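Enoyl-CoA hydratase (Mycobacterium avium subsp. paratuberculosis, PDB 4LK5) probably catalyses the reversible addition of water to the double bond of enoyl-CoA thioesters. Local coordinates at residues A245-A248 with A249-T252; E117-R120 with L121-I125; P256-Q259 with R260-D263. One frame throughout, in Å; residues are numbered along the deposited sequence.

Interaction 1: residues A245-A248 with A249-T252; sequences AINA and ATLT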
# COMPACT_ATOMS: atom_id res chain seq x y z
N ALA C 245 -5.81 15.07 -6.66
CA ALA C 245 -6.47 13.83 -7.04
C ALA C 245 -5.83 12.60 -6.36
O ALA C 245 -6.54 11.70 -5.92
CB ALA C 245 -6.41 13.67 -8.54
N ILE C 246 -4.52 12.54 -6.29
CA ILE C 246 -3.88 11.39 -5.69
C ILE C 246 -4.11 11.45 -4.18
O ILE C 246 -4.41 10.41 -3.56
CB ILE C 246 -2.39 11.33 -6.02
CG1 ILE C 246 -2.23 11.55 -7.52
CG2 ILE C 246 -1.79 10.01 -5.64
CD1 ILE C 246 -0.88 11.19 -8.08
N ASN C 247 -3.99 12.66 -3.62
CA ASN C 247 -4.22 12.85 -2.20
C ASN C 247 -5.61 12.43 -1.81
O ASN C 247 -5.78 11.73 -0.81
CB ASN C 247 -3.95 14.28 -1.77
CG ASN C 247 -2.53 14.47 -1.25
OD1 ASN C 247 -2.18 15.52 -0.73
ND2 ASN C 247 -1.69 13.47 -1.44
N ALA C 248 -6.59 12.82 -2.62
CA ALA C 248 -7.98 12.52 -2.35
C ALA C 248 -8.26 11.02 -2.47
O ALA C 248 -9.12 10.53 -1.77
CB ALA C 248 -8.90 13.29 -3.29
N ALA C 249 -7.53 10.32 -3.33
CA ALA C 249 -7.63 8.86 -3.40
C ALA C 249 -6.89 8.08 -2.30
O ALA C 249 -7.37 7.01 -1.89
CB ALA C 249 -7.17 8.37 -4.75
N THR C 250 -5.77 8.61 -1.80
CA THR C 250 -4.91 7.93 -0.81
C THR C 250 -5.00 8.37 0.65
O THR C 250 -4.50 7.64 1.52
CB THR C 250 -3.43 8.16 -1.15
OG1 THR C 250 -3.19 9.56 -1.35
CG2 THR C 250 -3.04 7.40 -2.38
N LEU C 251 -5.56 9.55 0.91
CA LEU C 251 -5.55 10.18 2.22
C LEU C 251 -6.97 10.38 2.77
O LEU C 251 -7.25 11.19 3.67
CB LEU C 251 -4.88 11.53 2.15
CG LEU C 251 -3.44 11.59 1.64
CD1 LEU C 251 -2.97 13.02 1.89
CD2 LEU C 251 -2.55 10.60 2.35
N THR C 252 -7.86 9.62 2.20
CA THR C 252 -9.20 9.45 2.69
C THR C 252 -9.23 9.32 4.24
O THR C 252 -10.12 9.81 4.88
CB THR C 252 -9.72 8.22 1.93
OG1 THR C 252 -10.66 8.62 0.93
CG2 THR C 252 -10.23 7.14 2.77
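The carbonyl oxygen Ile246 O is gripped twice by a single residue four places on. Thr250 offers it both the backbone N, at 2.9 Å from Ile246 O, and the hydroxyl OG1, which donates to the same oxygen over 2.7 Å. The amide comes nearly along the line of the carbonyl bond, whereas the hydroxyl stands above the carbonyl plane, 39° out of it, so the two donors share the oxygen from different directions. The rotation about CA-CB makes this possible: with chi1 at 50°, OG1 sits between the backbone N and the carbonyl carbon, and is turned back along the helix, while CG2 lies beside the N and reaches the same oxygen by contact alone, 3.5 Å from Ile246 O.

The helix ends just beyond. Leu251 N donates to Asn247 O at 2.8 Å with an N-H...O angle of 137°, although Leu251 has itself left helical backbone angles; a second, weak bond to Asn247 O comes from Thr250 N at 3.3 Å. The side chains of Asn247 and Leu251 run side by side in the same direction. One methyl of the leucine, CD1, lies 3.5 Å from Asn247 CG. Both side chains also pack on Ala126 of helix 113-127, and Arg187 of a second subunit lies against Asn247, Thr250 and Leu251. The small Ala249 meets Ser178 of that same neighbouring subunit.

A hydroxyl folded back onto the i-4 carbonyl is a familiar use of threonine within helices. Here it occurs in the last turn of helix 236-250, a C-terminal helix end set at a subunit interface of this crotonase-family protein.

Interaction 2: residues E117-R120 with L121-I125; sequences EINR and LVRAI
Two first torsions lay the side chains of Asn119 and Arg123 along one flank of the helix: each places CG anti to its own carbonyl carbon and beside the backbone N, with chi1 of -69° for the asparagine and -67° for the arginine. From CG to NE the Arg123 chain runs extended and carries the guanidinium back toward the preceding turn, with Asn119 O over one face. The touching is by the flat end: NH1 of Arg123 lies 4.0 Å from Asn119 CB. Closer to the backbone, CG of Arg123 rests 3.4 Å from Asn119 O, the oxygen that also accepts Arg123 N in a nearly straight bond of 2.9 Å. Beyond the pair, Arg123 NE makes a salt bridge to Asp255, and Asn119 ND2 a weak bond to Leu258 O.

On the adjoining flank, Ile118 and Val122 meet more loosely. Their CG2 methyls are 4.5 Å apart, while Val122 CG2 approaches Ile118 O at 3.6 Å. The amide of Val122 donates to that same oxygen with an N-H...O angle of 177°.

Arg120 is directed elsewhere. Its chain bends at chi3, and NH1 bonds to Glu117 OE1 at 2.9 Å on the syn side but tilted out of the carboxylate plane, the oxygen itself lying close to the guanidinium plane. NH2 bridges Asp69 and Glu72 of helix 61-76, and Glu117 OE1 is bonded to Thr65 as well; the three carboxylates probably stabilise the charge of the guanidinium and hold it in its rotation. Ile118 and Leu121 turn instead to helices 61-76 and 143-150.

The result is an amphipathic helix of the crotonase-like fold, packed against helices 61-76, 143-150 and 254-269, with salt bridges to Asp69, Glu72 and Asp255 on its polar flanks.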
# COMPACT_ATOMS: atom_id res chain seq x y z
N GLU C 117 -1.77 21.90 16.32
CA GLU C 117 -1.03 22.68 15.37
C GLU C 117 -0.25 21.77 14.43
O GLU C 117 -0.07 22.12 13.24
CB GLU C 117 -0.09 23.65 16.08
CG GLU C 117 -0.81 24.73 16.86
CD GLU C 117 -1.44 25.77 15.96
OE1 GLU C 117 -0.70 26.69 15.54
OE2 GLU C 117 -2.66 25.67 15.69
N ILE C 118 0.23 20.64 14.97
CA ILE C 118 0.79 19.58 14.14
C ILE C 118 -0.26 19.28 13.08
O ILE C 118 0.04 19.21 11.88
CB ILE C 118 0.98 18.25 14.87
CG1 ILE C 118 1.96 18.34 16.04
CG2 ILE C 118 1.45 17.18 13.90
CD1 ILE C 118 3.30 18.89 15.68
N ASN C 119 -1.50 19.09 13.55
CA ASN C 119 -2.59 18.71 12.66
C ASN C 119 -2.81 19.80 11.63
O ASN C 119 -2.90 19.51 10.44
CB ASN C 119 -3.86 18.36 13.46
CG ASN C 119 -3.71 17.05 14.25
OD1 ASN C 119 -2.68 16.37 14.18
ND2 ASN C 119 -4.73 16.69 15.01
N ARG C 120 -2.85 21.05 12.06
CA ARG C 120 -2.97 22.18 11.14
C ARG C 120 -1.89 22.11 10.09
O ARG C 120 -2.15 22.25 8.92
CB ARG C 120 -2.82 23.53 11.86
CG ARG C 120 -4.07 24.36 12.02
CD ARG C 120 -3.78 25.66 12.79
NE ARG C 120 -3.40 26.67 11.83
CZ ARG C 120 -2.33 27.45 11.86
NH1 ARG C 120 -1.44 27.47 12.88
NH2 ARG C 120 -2.19 28.27 10.82
N LEU C 121 -0.66 21.93 10.52
CA LEU C 121 0.47 21.88 9.60
C LEU C 121 0.24 20.80 8.54
O LEU C 121 0.20 21.09 7.33
CB LEU C 121 1.77 21.64 10.36
CG LEU C 121 3.02 21.15 9.62
CD1 LEU C 121 3.17 21.76 8.25
CD2 LEU C 121 4.23 21.46 10.48
N VAL C 122 0.01 19.58 9.01
CA VAL C 122 -0.18 18.43 8.15
C VAL C 122 -1.31 18.65 7.14
O VAL C 122 -1.13 18.41 5.93
CB VAL C 122 -0.35 17.14 8.99
CG1 VAL C 122 -0.97 16.07 8.19
CG2 VAL C 122 1.01 16.68 9.47
N ARG C 123 -2.45 19.14 7.60
CA ARG C 123 -3.54 19.47 6.67
C ARG C 123 -3.14 20.52 5.68
O ARG C 123 -3.65 20.52 4.57
CB ARG C 123 -4.78 20.04 7.36
CG ARG C 123 -5.48 19.03 8.24
CD ARG C 123 -6.88 19.45 8.59
NE ARG C 123 -7.29 18.62 9.72
CZ ARG C 123 -7.21 18.97 11.01
NH1 ARG C 123 -6.76 20.15 11.40
NH2 ARG C 123 -7.61 18.10 11.94
N ALA C 124 -2.28 21.45 6.09
CA ALA C 124 -1.94 22.57 5.20
C ALA C 124 -1.11 22.02 4.07
O ALA C 124 -1.31 22.40 2.92
CB ALA C 124 -1.19 23.67 5.93
N ILE C 125 -0.20 21.10 4.39
CA ILE C 125 0.59 20.46 3.34
C ILE C 125 -0.26 19.67 2.36
O ILE C 125 -0.11 19.84 1.18
CB ILE C 125 1.71 19.60 3.89
CG1 ILE C 125 2.74 20.50 4.55
CG2 ILE C 125 2.40 18.81 2.78
CD1 ILE C 125 3.68 19.75 5.45

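Interaction 3: residues P256-Q259 with R260-D263; sequences PALQ and REFD
The backbone is a regular alpha-helix, with four successive i to i+4 amide bonds, of which Glu261 N to Ala257 O is the shortest at 2.9 Å. Along one flank Arg260 folds back over the preceding turn. Its chain bends at chi3 and sets the guanidinium against the proline ring: Arg260 NH2 lies 3.4 Å from Pro256 CB, and Pro256 O stands over one face, offset toward the rim. Arg260 also packs on Ala248 of a third subunit.

Glu261 takes the inward side of helix 254-269, one of the helices in the C-terminal part of the crotonase fold. Extended beyond CG, it crosses Leu258 at a slant, its OE1 3.9 Å from Leu258 CD2, while its CG passes 3.2 Å from Ala257 O. The carboxylate is held from outside the helix turn: OE2 bonds to Ser178 OG and OE1 to Gly176 N, so both of its oxygens are satisfied.

On the exposed side Gln259 and Asp263 pair across one turn. Bent at chi2 (54°), the glutamine brings NE2 to 3.2 Å from Asp263 OD1 and 3.4 Å from Asp263 OD2. Both bonds are weak, and the amide and carboxylate planes are turned 37° apart. Phe262 leads its ring away toward Ile115 and Leu116 of helix 113-127.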
# COMPACT_ATOMS: atom_id res chain seq x y z
N PRO C 256 -9.68 11.43 9.94
CA PRO C 256 -9.98 10.56 11.06
C PRO C 256 -8.73 10.20 11.86
O PRO C 256 -8.75 10.18 13.09
CB PRO C 256 -10.56 9.32 10.39
CG PRO C 256 -11.09 9.78 9.06
CD PRO C 256 -10.24 10.93 8.66
N ALA C 257 -7.63 9.94 11.17
CA ALA C 257 -6.41 9.66 11.87
C ALA C 257 -6.02 10.81 12.76
O ALA C 257 -5.71 10.59 13.93
CB ALA C 257 -5.28 9.35 10.90
N LEU C 258 -6.05 12.04 12.23
CA LEU C 258 -5.62 13.20 12.99
C LEU C 258 -6.46 13.39 14.22
O LEU C 258 -5.95 13.78 15.26
CB LEU C 258 -5.68 14.47 12.17
CG LEU C 258 -4.65 14.47 11.06
CD1 LEU C 258 -4.98 15.58 10.07
CD2 LEU C 258 -3.23 14.55 11.57
N GLN C 259 -7.73 13.08 14.12
CA GLN C 259 -8.62 13.16 15.25
C GLN C 259 -8.23 12.13 16.29
O GLN C 259 -8.11 12.47 17.47
CB GLN C 259 -10.06 12.92 14.78
CG GLN C 259 -11.11 13.09 15.86
CD GLN C 259 -11.03 14.45 16.57
OE1 GLN C 259 -11.27 15.50 15.95
NE2 GLN C 259 -10.68 14.45 17.88
N ARG C 260 -8.01 10.88 15.86
CA ARG C 260 -7.73 9.79 16.81
C ARG C 260 -6.46 10.07 17.53
O ARG C 260 -6.35 9.74 18.68
CB ARG C 260 -7.47 8.46 16.14
CG ARG C 260 -8.68 7.69 15.70
CD ARG C 260 -8.26 6.57 14.76
NE ARG C 260 -9.34 6.38 13.82
CZ ARG C 260 -9.27 6.43 12.50
NH1 ARG C 260 -8.13 6.60 11.80
NH2 ARG C 260 -10.41 6.26 11.85
N GLU C 261 -5.50 10.62 16.81
CA GLU C 261 -4.16 10.90 17.31
C GLU C 261 -4.22 11.98 18.40
O GLU C 261 -3.61 11.80 19.46
CB GLU C 261 -3.20 11.29 16.15
CG GLU C 261 -2.88 10.10 15.23
CD GLU C 261 -2.14 10.40 13.90
OE1 GLU C 261 -1.74 11.57 13.62
OE2 GLU C 261 -1.95 9.41 13.13
N PHE C 262 -5.00 13.04 18.15
CA PHE C 262 -5.34 14.04 19.16
C PHE C 262 -5.93 13.47 20.46
O PHE C 262 -5.37 13.69 21.53
CB PHE C 262 -6.31 15.07 18.60
CG PHE C 262 -6.68 16.10 19.61
CD1 PHE C 262 -5.76 17.05 20.00
CD2 PHE C 262 -7.94 16.09 20.20
CE1 PHE C 262 -6.09 17.99 20.95
CE2 PHE C 262 -8.28 17.05 21.15
CZ PHE C 262 -7.35 17.99 21.52
N ASP C 263 -7.04 12.73 20.37
CA ASP C 263 -7.64 12.05 21.55
C ASP C 263 -6.71 11.06 22.24
O ASP C 263 -6.82 10.81 23.42
CB ASP C 263 -8.88 11.25 21.15
CG ASP C 263 -9.98 12.12 20.53
OD1 ASP C 263 -10.09 13.33 20.81
OD2 ASP C 263 -10.74 11.55 19.73

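How the interactions relate
Interactions 2 and 3 touch directly: Asn119 ND2 of 117-125 reaches Leu258 O of 256-263 at 3.2 Å, a weak bond, and Arg123 NE lies 3.8 Å from Leu258 CD1. Their centres are 12 Å apart. Interaction 1 ends helix 236-250, and the turn at 251-253 leads into helix 254-269, which carries interaction 3; the centres of the two are 18 Å apart. Interaction 1 comes within about 5 Å of interaction 2 at the nearest atoms without touching. Helix 113-127 thus links helices 236-250 and 254-269, through Ala126 to the first and Asn119 to the second. Subunit contacts belong to interactions 1 and 3, whereas interaction 2 stays within its own chain.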